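Local coordinates for regulatory protein of LacI family (Chloroflexus aggregans, PDB 3BBL), which probably regulates transcription as a LacI-family DNA-binding regulator, with a periplasmic-binding-protein-like core that probably senses a small-molecule effector, at residues D101-D106 with I251-A256; Y119-G124 with A154-E159; Q145-A150 with G161-G166; A244-K249 with I268-S273. All blocks are in the same frame, centred on the assembly; numbering follows the deposited sequence.

Contact 1: residues D101-D106 with I251-A256; sequences DFAWVD and IELLVA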
loop_
_atom_site.group_PDB
_atom_site.type_symbol
_atom_site.label_atom_id
_atom_site.label_comp_id
_atom_site.label_asym_id
_atom_site.label_seq_id
_atom_site.Cartn_x
_atom_site.Cartn_y
_atom_site.Cartn_z
ATOM N N ASP A 101 12.238 0.461 29.885
ATOM C CA ASP A 101 12.838 -0.783 29.408
ATOM C C ASP A 101 11.908 -1.901 28.938
ATOM O O ASP A 101 10.920 -2.226 29.597
ATOM C CB ASP A 101 13.776 -1.342 30.480
ATOM C CG ASP A 101 14.432 -2.645 30.058
ATOM O OD1 ASP A 101 15.119 -2.648 29.009
ATOM O OD2 ASP A 101 14.261 -3.662 30.771
ATOM N N PHE A 102 12.259 -2.490 27.795
ATOM C CA PHE A 102 11.516 -3.597 27.188
ATOM C C PHE A 102 12.166 -3.985 25.865
ATOM O O PHE A 102 13.066 -3.293 25.390
ATOM C CB PHE A 102 10.047 -3.214 26.968
ATOM C CG PHE A 102 9.854 -1.994 26.117
ATOM C CD1 PHE A 102 9.703 -2.104 24.742
ATOM C CD2 PHE A 102 9.813 -0.728 26.694
ATOM C CE1 PHE A 102 9.510 -0.971 23.952
ATOM C CE2 PHE A 102 9.623 0.408 25.917
ATOM C CZ PHE A 102 9.469 0.287 24.543
ATOM N N ALA A 103 11.726 -5.093 25.277
ATOM C CA ALA A 103 12.289 -5.550 24.009
ATOM C C ALA A 103 11.720 -4.770 22.824
ATOM O O ALA A 103 10.511 -4.563 22.729
ATOM C CB ALA A 103 12.022 -7.036 23.824
ATOM N N TRP A 104 12.595 -4.334 21.922
ATOM C CA TRP A 104 12.139 -3.599 20.754
ATOM C C TRP A 104 13.061 -3.595 19.552
ATOM O O TRP A 104 14.272 -3.822 19.656
ATOM C CB TRP A 104 11.807 -2.140 21.111
ATOM C CG TRP A 104 12.930 -1.325 21.738
ATOM C CD1 TRP A 104 13.029 -0.951 23.048
ATOM C CD2 TRP A 104 14.064 -0.745 21.072
ATOM N NE1 TRP A 104 14.147 -0.171 23.241
ATOM C CE2 TRP A 104 14.799 -0.030 22.048
ATOM C CE3 TRP A 104 14.528 -0.760 19.750
ATOM C CZ2 TRP A 104 15.974 0.665 21.741
ATOM C CZ3 TRP A 104 15.701 -0.064 19.444
ATOM C CH2 TRP A 104 16.408 0.636 20.440
ATOM N N VAL A 105 12.443 -3.345 18.404
ATOM C CA VAL A 105 13.129 -3.223 17.135
ATOM C C VAL A 105 12.634 -1.881 16.603
ATOM O O VAL A 105 11.440 -1.587 16.668
ATOM C CB VAL A 105 12.723 -4.329 16.140
ATOM C CG1 VAL A 105 13.400 -4.086 14.795
ATOM C CG2 VAL A 105 13.109 -5.700 16.683
ATOM N N ASP A 106 13.549 -1.061 16.098
ATOM C CA ASP A 106 13.169 0.235 15.565
ATOM C C ASP A 106 14.118 0.711 14.482
ATOM O O ASP A 106 15.236 0.221 14.354
ATOM C CB ASP A 106 13.125 1.278 16.685
ATOM C CG ASP A 106 12.254 2.472 16.332
ATOM O OD1 ASP A 106 11.806 2.557 15.176
ATOM O OD2 ASP A 106 12.018 3.323 17.208
ATOM N N ILE A 251 9.873 -10.919 14.823
ATOM C CA ILE A 251 9.499 -12.316 15.006
ATOM C C ILE A 251 10.651 -13.089 15.638
ATOM O O ILE A 251 10.480 -13.817 16.611
ATOM C CB ILE A 251 9.138 -12.966 13.651
ATOM C CG1 ILE A 251 7.841 -12.357 13.111
ATOM C CG2 ILE A 251 8.998 -14.474 13.809
ATOM C CD1 ILE A 251 6.625 -12.606 13.988
ATOM N N GLU A 252 11.834 -12.901 15.074
ATOM C CA GLU A 252 13.042 -13.562 15.527
ATOM C C GLU A 252 13.360 -13.300 16.994
ATOM O O GLU A 252 13.796 -14.195 17.711
ATOM C CB GLU A 252 14.193 -13.093 14.656
ATOM C CG GLU A 252 15.460 -13.879 14.777
ATOM C CD GLU A 252 16.452 -13.481 13.707
ATOM O OE1 GLU A 252 16.126 -13.627 12.506
ATOM O OE2 GLU A 252 17.552 -13.014 14.067
ATOM N N LEU A 253 13.136 -12.072 17.440
ATOM C CA LEU A 253 13.417 -11.703 18.822
ATOM C C LEU A 253 12.331 -12.193 19.772
ATOM O O LEU A 253 12.620 -12.627 20.882
ATOM C CB LEU A 253 13.557 -10.182 18.935
ATOM C CG LEU A 253 13.823 -9.592 20.322
ATOM C CD1 LEU A 253 15.089 -10.195 20.903
ATOM C CD2 LEU A 253 13.958 -8.076 20.215
ATOM N N LEU A 254 11.080 -12.120 19.333
ATOM C CA LEU A 254 9.965 -12.552 20.162
ATOM C C LEU A 254 9.948 -14.068 20.321
ATOM O O LEU A 254 9.650 -14.582 21.396
ATOM C CB LEU A 254 8.640 -12.080 19.561
ATOM C CG LEU A 254 7.397 -12.447 20.371
ATOM C CD1 LEU A 254 7.515 -11.872 21.780
ATOM C CD2 LEU A 254 6.156 -11.915 19.680
ATOM N N VAL A 255 10.271 -14.784 19.250
ATOM C CA VAL A 255 10.294 -16.240 19.306
ATOM C C VAL A 255 11.348 -16.697 20.314
ATOM O O VAL A 255 11.141 -17.668 21.039
ATOM C CB VAL A 255 10.601 -16.862 17.918
ATOM C CG1 VAL A 255 10.845 -18.356 18.056
ATOM C CG2 VAL A 255 9.435 -16.616 16.967
ATOM N N ALA A 256 12.473 -15.991 20.361
ATOM C CA ALA A 256 13.536 -16.331 21.295
ATOM C C ALA A 256 13.071 -16.076 22.728
ATOM O O ALA A 256 13.345 -16.869 23.624
ATOM C CB ALA A 256 14.782 -15.509 20.994
#
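Ala103 and Leu253 bring the two backbones nearest, with 8.1 Å between Ala103 CA and Leu253 CA. Strand 104-107 here lies over helix 243-258, the helix-on-sheet packing of the periplasmic-binding-protein-like fold. Residues 251-256 are helical throughout. Ala103 and Val105 both turn their CB toward the helix. The CB of Trp104, between them, points away; its ring stacks with His267. Within 251-256, Leu253 alone touches 101-106. In the rest of the helix, Ile257 touches Ala103, and Lys249 and Cys250 touch Val105. Leu253 CG lies anti to the backbone N (chi1 179°), which sends the branch out from the helix to the strand. CD2 does all the touching, between Ala103 and Val105. Leu253 CD2 is 4.2 Å from Ala103 CB. The contact is buried; the side chains that meet are apolar, and no hydrogen bond links the segments. Leu253 also packs on Val91 of strand 90-93, and Ala103 and Val105 each form a backbone hydrogen bond with Ala92 of that strand. Leu253 thus spans two adjacent strands. Beyond Ala103, Leu253 CD2 meets Val105 CG2 at 4.3 Å and also lies 4.3 Å from the backbone atom Trp104 O.

Contact 2: residues Y119-G124 with A154-E159; sequences YLIGRG and AQLPIE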
loop_
_atom_site.group_PDB
_atom_site.type_symbol
_atom_site.label_atom_id
_atom_site.label_comp_id
_atom_site.label_asym_id
_atom_site.label_seq_id
_atom_site.Cartn_x
_atom_site.Cartn_y
_atom_site.Cartn_z
ATOM N N TYR A 119 23.225 15.519 2.907
ATOM C CA TYR A 119 23.279 15.435 1.456
ATOM C C TYR A 119 22.931 16.790 0.835
ATOM O O TYR A 119 23.619 17.264 -0.065
ATOM C CB TYR A 119 22.311 14.368 0.940
ATOM C CG TYR A 119 22.348 14.250 -0.564
ATOM C CD1 TYR A 119 23.332 13.500 -1.200
ATOM C CD2 TYR A 119 21.446 14.956 -1.354
ATOM C CE1 TYR A 119 23.419 13.462 -2.591
ATOM C CE2 TYR A 119 21.524 14.928 -2.741
ATOM C CZ TYR A 119 22.511 14.182 -3.353
ATOM O OH TYR A 119 22.584 14.178 -4.731
ATOM N N LEU A 120 21.858 17.411 1.315
ATOM C CA LEU A 120 21.464 18.709 0.793
ATOM C C LEU A 120 22.579 19.736 1.043
ATOM O O LEU A 120 22.934 20.499 0.159
ATOM C CB LEU A 120 20.144 19.153 1.425
ATOM C CG LEU A 120 18.946 18.299 0.997
ATOM C CD1 LEU A 120 17.748 18.628 1.872
ATOM C CD2 LEU A 120 18.629 18.543 -0.481
ATOM N N ILE A 121 23.148 19.731 2.241
ATOM C CA ILE A 121 24.228 20.662 2.553
ATOM C C ILE A 121 25.417 20.412 1.620
ATOM O O ILE A 121 26.110 21.350 1.221
ATOM C CB ILE A 121 24.676 20.499 4.023
ATOM C CG1 ILE A 121 23.545 20.943 4.946
ATOM C CG2 ILE A 121 25.944 21.278 4.282
ATOM C CD1 ILE A 121 23.822 20.704 6.402
ATOM N N GLY A 122 25.630 19.142 1.272
ATOM C CA GLY A 122 26.717 18.773 0.384
ATOM C C GLY A 122 26.523 19.291 -1.029
ATOM O O GLY A 122 27.468 19.348 -1.814
ATOM N N ARG A 123 25.297 19.662 -1.369
ATOM C CA ARG A 123 25.034 20.192 -2.691
ATOM C C ARG A 123 25.192 21.710 -2.632
ATOM O O ARG A 123 25.206 22.379 -3.665
ATOM C CB ARG A 123 23.613 19.826 -3.158
ATOM C CG ARG A 123 23.300 18.321 -3.247
ATOM C CD ARG A 123 24.485 17.513 -3.765
ATOM N NE ARG A 123 24.997 18.082 -5.000
ATOM C CZ ARG A 123 26.279 18.075 -5.356
ATOM N NH1 ARG A 123 27.195 17.522 -4.571
ATOM N NH2 ARG A 123 26.639 18.635 -6.498
ATOM N N GLY A 124 25.315 22.246 -1.417
ATOM C CA GLY A 124 25.468 23.683 -1.250
ATOM C C GLY A 124 24.244 24.386 -0.676
ATOM O O GLY A 124 24.253 25.604 -0.514
ATOM N N ALA A 154 26.615 21.748 10.631
ATOM C CA ALA A 154 27.103 22.555 9.513
ATOM C C ALA A 154 27.082 24.028 9.880
ATOM O O ALA A 154 27.499 24.878 9.104
ATOM C CB ALA A 154 26.258 22.310 8.274
ATOM N N GLN A 155 26.596 24.307 11.081
ATOM C CA GLN A 155 26.482 25.658 11.600
ATOM C C GLN A 155 25.627 26.546 10.707
ATOM O O GLN A 155 26.007 27.656 10.354
ATOM C CB GLN A 155 27.863 26.294 11.801
ATOM C CG GLN A 155 27.789 27.583 12.600
ATOM C CD GLN A 155 27.112 27.374 13.940
ATOM O OE1 GLN A 155 27.651 26.702 14.826
ATOM N NE2 GLN A 155 25.914 27.935 14.089
ATOM N N LEU A 156 24.461 26.043 10.339
ATOM C CA LEU A 156 23.532 26.802 9.521
ATOM C C LEU A 156 22.400 27.260 10.426
ATOM O O LEU A 156 22.097 26.616 11.430
ATOM C CB LEU A 156 22.970 25.936 8.390
ATOM C CG LEU A 156 23.940 25.567 7.266
ATOM C CD1 LEU A 156 23.271 24.581 6.313
ATOM C CD2 LEU A 156 24.375 26.838 6.532
ATOM N N PRO A 157 21.760 28.384 10.086
ATOM C CA PRO A 157 20.654 28.905 10.893
ATOM C C PRO A 157 19.537 27.885 11.028
ATOM O O PRO A 157 19.201 27.197 10.074
ATOM C CB PRO A 157 20.183 30.111 10.095
ATOM C CG PRO A 157 21.404 30.551 9.370
ATOM C CD PRO A 157 22.007 29.248 8.922
ATOM N N ILE A 158 18.978 27.777 12.223
ATOM C CA ILE A 158 17.860 26.887 12.467
ATOM C C ILE A 158 16.724 27.853 12.762
ATOM O O ILE A 158 16.508 28.259 13.901
ATOM C CB ILE A 158 18.144 25.966 13.652
ATOM C CG1 ILE A 158 19.292 25.024 13.275
ATOM C CG2 ILE A 158 16.899 25.199 14.034
ATOM C CD1 ILE A 158 19.737 24.092 14.372
ATOM N N GLU A 159 16.036 28.248 11.695
ATOM C CA GLU A 159 14.922 29.203 11.739
ATOM C C GLU A 159 13.600 28.602 12.156
ATOM O O GLU A 159 13.157 27.611 11.581
ATOM C CB GLU A 159 14.703 29.816 10.362
ATOM C CG GLU A 159 15.831 30.645 9.831
ATOM C CD GLU A 159 15.519 31.213 8.456
ATOM O OE1 GLU A 159 14.358 31.612 8.224
ATOM O OE2 GLU A 159 16.437 31.267 7.617
#
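Ile121 in the last turn of helix 109-123 meets Ala154 and Leu156, at and beyond the C-terminal end of helix 138-153. Its CB points toward 154-159 and splits into two branches. CG2 is the shorter arm; it lies 4.1 Å from Ala154 CB. The longer arm starts at CG1, beside the backbone N and anti to the carbonyl carbon (chi1 -67°). CG1 is 3.9 Å from Leu156 CD1. The arm runs on extended to CD1, which comes closest of all, 3.5 Å from Ala154 CB. The same methyl also meets Leu156 CD1 at 3.9 Å. Ile121 and Leu156 therefore reach toward each other tip to tip, and Ala154 adds a single methyl beside them. Both chain segments turn off a helix here. Gly124 and Gln155 each take a positive phi in a Schellman motif, with two bonds back into the last turn. At Gln155 this bend carries the chain on to Leu156, whose CB again points toward Ile121. Leu156 is buried and also packs on Met151 of helix 138-153 and on Arg126. Ile121 rests on Ile128 of strand 128-132 as well. The contact joins two helix ends of the periplasmic-binding-protein-like domain, beside strand 128-132. No hydrogen bond or salt bridge crosses it, so across these segments the contact rests on van der Waals packing of methyl and methylene groups, partly buried.

Contact 3: residues Q145-A150 with G161-G166; sequences QGYLEA and GYILRG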
loop_
_atom_site.group_PDB
_atom_site.type_symbol
_atom_site.label_atom_id
_atom_site.label_comp_id
_atom_site.label_asym_id
_atom_site.label_seq_id
_atom_site.Cartn_x
_atom_site.Cartn_y
_atom_site.Cartn_z
ATOM N N GLN A 145 14.907 15.544 14.992
ATOM C CA GLN A 145 16.197 15.627 15.671
ATOM C C GLN A 145 17.366 15.524 14.694
ATOM O O GLN A 145 18.349 16.261 14.816
ATOM C CB GLN A 145 16.290 14.524 16.738
ATOM C CG GLN A 145 17.517 14.583 17.645
ATOM C CD GLN A 145 17.696 15.939 18.311
ATOM O OE1 GLN A 145 16.747 16.512 18.866
ATOM N NE2 GLN A 145 18.919 16.455 18.268
ATOM N N GLY A 146 17.256 14.615 13.731
ATOM C CA GLY A 146 18.314 14.443 12.747
ATOM C C GLY A 146 18.571 15.716 11.957
ATOM O O GLY A 146 19.711 16.043 11.625
ATOM N N TYR A 147 17.493 16.431 11.656
ATOM C CA TYR A 147 17.560 17.693 10.933
ATOM C C TYR A 147 18.334 18.721 11.778
ATOM O O TYR A 147 19.287 19.346 11.306
ATOM C CB TYR A 147 16.132 18.188 10.661
ATOM C CG TYR A 147 16.025 19.628 10.210
ATOM C CD1 TYR A 147 16.195 19.977 8.877
ATOM C CD2 TYR A 147 15.737 20.641 11.120
ATOM C CE1 TYR A 147 16.071 21.304 8.460
ATOM C CE2 TYR A 147 15.619 21.961 10.722
ATOM C CZ TYR A 147 15.784 22.290 9.391
ATOM O OH TYR A 147 15.644 23.597 8.990
ATOM N N LEU A 148 17.912 18.891 13.029
ATOM C CA LEU A 148 18.556 19.831 13.934
ATOM C C LEU A 148 20.044 19.538 14.058
ATOM O O LEU A 148 20.869 20.452 14.011
ATOM C CB LEU A 148 17.898 19.777 15.314
ATOM C CG LEU A 148 16.398 20.092 15.319
ATOM C CD1 LEU A 148 15.841 19.921 16.720
ATOM C CD2 LEU A 148 16.163 21.505 14.803
ATOM N N GLU A 149 20.388 18.263 14.207
ATOM C CA GLU A 149 21.786 17.867 14.334
ATOM C C GLU A 149 22.616 18.209 13.107
ATOM O O GLU A 149 23.718 18.735 13.224
ATOM C CB GLU A 149 21.893 16.364 14.612
ATOM C CG GLU A 149 21.842 16.002 16.075
ATOM C CD GLU A 149 21.665 14.506 16.306
ATOM O OE1 GLU A 149 22.334 13.703 15.607
ATOM O OE2 GLU A 149 20.858 14.139 17.192
ATOM N N ALA A 150 22.093 17.898 11.927
ATOM C CA ALA A 150 22.826 18.190 10.709
ATOM C C ALA A 150 22.994 19.696 10.513
ATOM O O ALA A 150 24.077 20.159 10.156
ATOM C CB ALA A 150 22.118 17.575 9.505
ATOM N N GLY A 161 10.901 29.829 11.545
ATOM C CA GLY A 161 10.029 30.025 10.405
ATOM C C GLY A 161 10.169 28.912 9.388
ATOM O O GLY A 161 9.312 28.749 8.527
ATOM N N TYR A 162 11.251 28.142 9.497
ATOM C CA TYR A 162 11.520 27.021 8.591
ATOM C C TYR A 162 11.120 25.661 9.160
ATOM O O TYR A 162 11.350 24.631 8.529
ATOM C CB TYR A 162 13.000 26.948 8.244
ATOM C CG TYR A 162 13.463 27.894 7.181
ATOM C CD1 TYR A 162 14.784 27.846 6.734
ATOM C CD2 TYR A 162 12.594 28.827 6.602
ATOM C CE1 TYR A 162 15.239 28.700 5.735
ATOM C CE2 TYR A 162 13.037 29.689 5.591
ATOM C CZ TYR A 162 14.363 29.615 5.166
ATOM O OH TYR A 162 14.822 30.407 4.155
ATOM N N ILE A 163 10.557 25.651 10.362
ATOM C CA ILE A 163 10.144 24.403 10.979
ATOM C C ILE A 163 8.646 24.471 11.160
ATOM O O ILE A 163 8.157 25.090 12.092
ATOM C CB ILE A 163 10.831 24.202 12.348
ATOM C CG1 ILE A 163 12.342 24.172 12.156
ATOM C CG2 ILE A 163 10.368 22.899 12.988
ATOM C CD1 ILE A 163 13.119 24.020 13.442
ATOM N N LEU A 164 7.916 23.839 10.253
ATOM C CA LEU A 164 6.462 23.862 10.315
ATOM C C LEU A 164 5.932 22.498 10.756
ATOM O O LEU A 164 6.242 21.475 10.152
ATOM C CB LEU A 164 5.899 24.252 8.942
ATOM C CG LEU A 164 6.580 25.470 8.291
ATOM C CD1 LEU A 164 5.920 25.775 6.968
ATOM C CD2 LEU A 164 6.491 26.686 9.206
ATOM N N ARG A 165 5.142 22.492 11.823
ATOM C CA ARG A 165 4.583 21.260 12.370
ATOM C C ARG A 165 3.112 21.093 12.032
ATOM O O ARG A 165 2.337 22.040 12.106
ATOM C CB ARG A 165 4.752 21.254 13.885
ATOM C CG ARG A 165 6.184 21.275 14.365
ATOM C CD ARG A 165 6.188 21.506 15.861
ATOM N NE ARG A 165 7.511 21.433 16.469
ATOM C CZ ARG A 165 8.131 20.302 16.775
ATOM N NH1 ARG A 165 7.554 19.132 16.526
ATOM N NH2 ARG A 165 9.323 20.349 17.353
ATOM N N GLY A 166 2.733 19.869 11.680
ATOM C CA GLY A 166 1.358 19.586 11.325
ATOM C C GLY A 166 1.153 18.129 10.950
ATOM O O GLY A 166 2.075 17.311 11.029
#
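Tyr147 and Ile163 form the inner part of this contact, and Leu148 with Ile163 form its more open side. Helix 138-153 and strand 163-165 belong to a beta-alpha-beta unit that begins with strand 128-132. On the inner side the Tyr147 ring meets Ile163 obliquely, with Tyr147 CE2 4.2 Å from Ile163 CG1. With chi1 at 166° the Tyr147 ring swings off the helix toward the strand. Tyr147 OH lies 4.3 Å from Tyr162 CB and is hydrogen-bonded to Ile128 O. That bond satisfies a polar atom in a buried place. Tyr162 starts toward the helix, but its ring leads away, and its OH bonds to Arg187 O. On the outer side Leu148 crosses Ile163 at about a right angle. Only methyls meet there, Leu148 CD2 and Ile163 CD1, at 4.2 Å. Along the helix, Gln145 NE2 reaches Glu149 OE2 at 3.2 Å, using the anti lone pair of that oxygen. Glu149 also forms a salt bridge with Arg114. Tyr147 and Ile163 both rest on Ile130 of strand 128-132. Helix 109-123 flanks helix 138-153 through Val117, while Leu164 packs on helix 170-181.

Contact 4: residues A244-K249 with I268-S273; sequences AEAGRK and ILLQPS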
loop_
_atom_site.group_PDB
_atom_site.type_symbol
_atom_site.label_atom_id
_atom_site.label_comp_id
_atom_site.label_asym_id
_atom_site.label_seq_id
_atom_site.Cartn_x
_atom_site.Cartn_y
_atom_site.Cartn_z
ATOM N N ALA A 244 10.929 -4.814 5.913
ATOM C CA ALA A 244 10.920 -6.271 5.862
ATOM C C ALA A 244 11.880 -6.826 6.913
ATOM O O ALA A 244 11.522 -7.719 7.678
ATOM C CB ALA A 244 11.315 -6.762 4.469
ATOM N N GLU A 245 13.091 -6.280 6.958
ATOM C CA GLU A 245 14.083 -6.734 7.926
ATOM C C GLU A 245 13.583 -6.519 9.352
ATOM O O GLU A 245 13.777 -7.363 10.225
ATOM C CB GLU A 245 15.415 -6.010 7.712
ATOM C CG GLU A 245 16.468 -6.343 8.761
ATOM C CD GLU A 245 17.832 -5.706 8.483
ATOM O OE1 GLU A 245 17.872 -4.557 7.975
ATOM O OE2 GLU A 245 18.868 -6.350 8.788
ATOM N N ALA A 246 12.931 -5.388 9.588
ATOM C CA ALA A 246 12.403 -5.096 10.906
ATOM C C ALA A 246 11.353 -6.142 11.280
ATOM O O ALA A 246 11.248 -6.551 12.435
ATOM C CB ALA A 246 11.790 -3.701 10.926
ATOM N N GLY A 247 10.577 -6.568 10.293
ATOM C CA GLY A 247 9.556 -7.565 10.542
ATOM C C GLY A 247 10.209 -8.866 10.954
ATOM O O GLY A 247 9.825 -9.484 11.935
ATOM N N ARG A 248 11.216 -9.273 10.194
ATOM C CA ARG A 248 11.944 -10.498 10.468
ATOM C C ARG A 248 12.586 -10.453 11.852
ATOM O O ARG A 248 12.552 -11.433 12.587
ATOM C CB ARG A 248 13.014 -10.714 9.388
ATOM C CG ARG A 248 13.995 -11.843 9.684
ATOM C CD ARG A 248 14.897 -12.143 8.497
ATOM N NE ARG A 248 15.862 -11.079 8.214
ATOM C CZ ARG A 248 16.903 -10.775 8.986
ATOM N NH1 ARG A 248 17.127 -11.454 10.108
ATOM N NH2 ARG A 248 17.727 -9.795 8.630
ATOM N N LYS A 249 13.163 -9.308 12.204
ATOM C CA LYS A 249 13.815 -9.148 13.497
ATOM C C LYS A 249 12.833 -9.201 14.660
ATOM O O LYS A 249 13.165 -9.682 15.737
ATOM C CB LYS A 249 14.594 -7.829 13.545
ATOM C CG LYS A 249 15.893 -7.823 12.743
ATOM C CD LYS A 249 16.869 -8.871 13.263
ATOM C CE LYS A 249 18.309 -8.569 12.848
ATOM N NZ LYS A 249 18.482 -8.460 11.369
ATOM N N ILE A 268 17.007 -3.763 19.165
ATOM C CA ILE A 268 17.570 -3.805 17.829
ATOM C C ILE A 268 17.238 -2.542 17.049
ATOM O O ILE A 268 16.073 -2.253 16.765
ATOM C CB ILE A 268 17.073 -5.054 17.070
ATOM C CG1 ILE A 268 17.488 -6.312 17.840
ATOM C CG2 ILE A 268 17.662 -5.090 15.670
ATOM C CD1 ILE A 268 16.927 -7.595 17.280
ATOM N N LEU A 269 18.283 -1.783 16.723
ATOM C CA LEU A 269 18.140 -0.533 15.985
ATOM C C LEU A 269 18.680 -0.683 14.576
ATOM O O LEU A 269 19.870 -0.903 14.383
ATOM C CB LEU A 269 18.889 0.594 16.700
ATOM C CG LEU A 269 18.806 1.974 16.047
ATOM C CD1 LEU A 269 17.369 2.466 16.066
ATOM C CD2 LEU A 269 19.714 2.945 16.782
ATOM N N LEU A 270 17.795 -0.562 13.593
ATOM C CA LEU A 270 18.176 -0.689 12.196
ATOM C C LEU A 270 18.369 0.684 11.553
ATOM O O LEU A 270 17.697 1.651 11.908
ATOM C CB LEU A 270 17.101 -1.466 11.436
ATOM C CG LEU A 270 16.755 -2.846 11.995
ATOM C CD1 LEU A 270 15.654 -3.470 11.161
ATOM C CD2 LEU A 270 17.986 -3.731 11.988
ATOM N N GLN A 271 19.283 0.760 10.593
ATOM C CA GLN A 271 19.563 2.005 9.902
ATOM C C GLN A 271 18.805 2.140 8.584
ATOM O O GLN A 271 18.670 1.177 7.829
ATOM C CB GLN A 271 21.065 2.125 9.621
ATOM C CG GLN A 271 21.927 2.224 10.860
ATOM C CD GLN A 271 21.493 3.350 11.778
ATOM O OE1 GLN A 271 21.088 3.114 12.917
ATOM N NE2 GLN A 271 21.569 4.581 11.286
ATOM N N PRO A 272 18.278 3.345 8.302
ATOM C CA PRO A 272 17.551 3.546 7.045
ATOM C C PRO A 272 18.561 3.908 5.950
ATOM O O PRO A 272 19.746 4.086 6.224
ATOM C CB PRO A 272 16.613 4.698 7.377
ATOM C CG PRO A 272 17.451 5.529 8.303
ATOM C CD PRO A 272 18.075 4.484 9.216
ATOM N N SER A 273 18.092 4.012 4.713
ATOM C CA SER A 273 18.959 4.360 3.598
ATOM C C SER A 273 18.391 5.549 2.849
ATOM O O SER A 273 17.187 5.637 2.641
ATOM C CB SER A 273 19.081 3.194 2.620
ATOM O OG SER A 273 19.873 2.160 3.162
#
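Leu270 and Glu245 are brought together by their first torsions. Leu270 CG lies anti to its carbonyl carbon (chi1 -55°), and Glu245 CG takes the position opposite its own N (chi1 175°), with the chain extended beyond. The two side chains then cross at a slant. Leu270 CD1 lies 3.8 Å from Glu245 CG, and Leu270 CD2 lies 4.0 Å from Glu245 CD. Leu270 CD1 also presses on the helix backbone, 3.6 Å from Ala246 CA. Ala246 CB adds a methyl contact to the same atom. One turn on, Lys249 CD meets Ile268 CD1 at 4.2 Å. Helix 243-258 packs here on the sheet of the periplasmic-binding-protein-like fold through strand 267-275. The axes of helix 244-249 and strand 268-270 are nearly antiparallel (170°) and come within 9.9 Å at closest approach. The strand is hydrogen-bonded to strand 104-107, and Val105 there touches both Lys249 and Ile268. Lys249 NZ forms a salt bridge to Glu245 OE2 at 3.4 Å, its hydrogen bond weak, and Arg248 NH2 a long one to the same oxygen at 3.6 Å. The contact is thus mixed. The stems of Glu245 and Lys249, with Ala246, pack on Leu270 and Ile268; the charges pair within the helix.

Contact 1 is buried, contact 4 lies at the surface, and contacts 2 and 3 are partly buried. Contacts 1 and 4 share helix 243-258, and their strands 104-107 and 267-275 are neighbours in the sheet, joined by the backbone pairs Trp104 O with Ile268 N and Asp106 O with Leu270 N. Contacts 2 and 3 touch as well: Ile121 packs on Ala150 O, and Ile158 on Ile163. The two pairs stand well apart, with contacts 1 and 2 about 36 Å between centres. No polar bond crosses contact 1 or 2; their side chains meet through apolar groups. Contact 3 adds a buried tyrosine hydroxyl, and contact 4 a salt-bridge network beside its apolar stems.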